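Local coordinates for putative phosphohistidine phosphatase SixA (PDB 2RFL), which probably acts as a phosphatase of the histidine phosphatase superfamily, removing phosphoryl groups from substrates such as phosphohistidine by hydrolysis, at residues A[60-64]-A[65-69]. Sequence-based numbering, arbitrary orientation. Where two conformers were deposited one is given.
Sequences SSTAA and RCRQT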
loop_
_atom_site.group_PDB
_atom_site.type_symbol
_atom_site.label_atom_id
_atom_site.label_comp_id
_atom_site.label_asym_id
_atom_site.label_seq_id
_atom_site.Cartn_x
_atom_site.Cartn_y
_atom_site.Cartn_z
ATOM N N SER A 60 0.252 8.394 1.342
ATOM C CA SER A 60 1.407 7.753 1.990
ATOM C C SER A 60 1.684 8.368 3.339
ATOM O O SER A 60 1.460 9.550 3.518
ATOM C CB SER A 60 2.664 7.921 1.132
ATOM O OG SER A 60 3.858 7.433 1.770
ATOM N N SER A 61 2.189 7.552 4.267
ATOM C CA SER A 61 2.888 8.025 5.452
ATOM C C SER A 61 3.973 9.048 5.054
ATOM O O SER A 61 4.566 9.007 3.948
ATOM C CB SER A 61 3.517 6.830 6.219
ATOM O OG SER A 61 4.272 7.171 7.395
ATOM N N THR A 62 4.235 9.960 5.972
ATOM C CA THR A 62 5.301 10.868 5.815
ATOM C C THR A 62 6.601 10.199 6.236
ATOM O O THR A 62 7.657 10.764 5.978
ATOM C CB THR A 62 5.043 12.124 6.662
ATOM O OG1 THR A 62 4.545 11.715 7.935
ATOM C CG2 THR A 62 4.016 12.984 5.996
ATOM N N ALA A 63 6.536 9.010 6.886
ATOM C CA ALA A 63 7.770 8.391 7.440
ATOM C C ALA A 63 8.756 8.130 6.314
ATOM O O ALA A 63 8.388 7.575 5.301
ATOM C CB ALA A 63 7.484 7.120 8.212
ATOM N N ALA A 64 10.001 8.547 6.480
ATOM C CA ALA A 64 10.954 8.394 5.405
ATOM C C ALA A 64 10.768 7.047 4.639
ATOM O O ALA A 64 10.602 7.070 3.415
ATOM C CB ALA A 64 12.299 8.551 5.902
ATOM N N ARG A 65 10.740 5.904 5.341
ATOM C CA ARG A 65 10.629 4.602 4.680
ATOM C C ARG A 65 9.394 4.481 3.781
ATOM O O ARG A 65 9.324 3.598 2.932
ATOM C CB ARG A 65 10.682 3.431 5.678
ATOM C CG ARG A 65 9.378 3.138 6.476
ATOM C CD ARG A 65 9.654 2.005 7.555
ATOM N NE ARG A 65 8.775 1.991 8.751
ATOM C CZ ARG A 65 8.919 2.787 9.821
ATOM N NH1 ARG A 65 9.890 3.711 9.902
ATOM N NH2 ARG A 65 8.076 2.661 10.840
ATOM N N CYS A 66 8.420 5.354 3.963
ATOM C CA CYS A 66 7.208 5.266 3.163
ATOM C C CYS A 66 7.427 6.187 2.023
ATOM O O CYS A 66 7.106 5.875 0.903
ATOM C CB CYS A 66 5.960 5.679 3.951
ATOM S SG CYS A 66 5.200 4.304 4.839
ATOM N N ARG A 67 8.022 7.318 2.334
ATOM C CA ARG A 67 8.373 8.316 1.376
ATOM C C ARG A 67 9.244 7.745 0.225
ATOM O O ARG A 67 8.889 7.871 -0.936
ATOM C CB ARG A 67 9.040 9.462 2.128
ATOM C CG ARG A 67 8.022 10.343 2.799
ATOM C CD ARG A 67 8.705 11.615 3.252
ATOM N NE ARG A 67 7.786 12.652 3.699
ATOM C CZ ARG A 67 7.193 13.557 2.905
ATOM N NH1 ARG A 67 7.390 13.552 1.602
ATOM N NH2 ARG A 67 6.387 14.479 3.415
ATOM N N GLN A 68 10.340 7.068 0.593
ATOM C CA GLN A 68 11.263 6.431 -0.343
ATOM C C GLN A 68 10.514 5.303 -1.069
ATOM O O GLN A 68 10.595 5.227 -2.311
ATOM C CB GLN A 68 12.538 5.902 0.334
ATOM C CG GLN A 68 13.443 6.923 1.030
ATOM C CD GLN A 68 14.330 6.284 2.163
ATOM O OE1 GLN A 68 14.065 5.199 2.702
ATOM N NE2 GLN A 68 15.317 7.003 2.555
ATOM N N THR A 69 9.752 4.479 -0.331
ATOM C CA THR A 69 8.935 3.470 -1.018
ATOM C C THR A 69 8.173 4.146 -2.187
ATOM O O THR A 69 8.332 3.713 -3.329
ATOM C CB THR A 69 7.975 2.644 -0.067
ATOM O OG1 THR A 69 8.719 2.075 1.030
ATOM C CG2 THR A 69 7.310 1.492 -0.819
#
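The loop that leaves strand 57-60 and winds into helix 64-77, in the alpha-beta-alpha sandwich of a branch 1 histidine phosphatase, packs against the first turn of that helix. Ala63 is the N-cap, and its carbonyl oxygen takes two backbone donors: Arg67 N at 3.0 Å from Ala63 O, nearly straight at 169°, and Cys66 N. The two N-H groups come from opposite faces of the Ala63 carbonyl plane. One residue on, Gln68 N donates to Ala64 O over 2.8 Å.

Ahead of the cap the loop is held by its serines. In one of its two conformers Ser61 forms an ST turn, its OG accepting from Ala63 N at 3.0 Å; with OG anti to the backbone N (chi1 178°), the hydroxyl is also hydrogen-bonded to His115 NE2. Ser60 OG donates to Ser61 O at 2.8 Å, in the carbonyl plane and on a lone pair, and OG also lies 3.5 Å from Cys66 CB. The side chain of Cys66 points toward the loop, SG lying against Ser61 CB.

Arg65 extends from CG to NE; its side chain touches His16 and His115, and NH2 is salt-bridged to Asp28. His16 belongs to the Arg-His-Ala sequence at the end of strand 10-15, which fits the family's phosphate-binding signature, so this arginine probably borders the phosphate pocket.

Arg67 instead runs alongside Thr62, the two side chains pointing the same way. Its guanidinium makes a cation-pi contact with Tyr85, and Thr62 OG1 is hydrogen-bonded to Asp87. At the guanidinium edge, Arg67 NE gives Thr62 O a weak hydrogen bond of 3.0 Å, bent to 120°, and Thr62 CG2 sits 3.8 Å from Arg67 NH2.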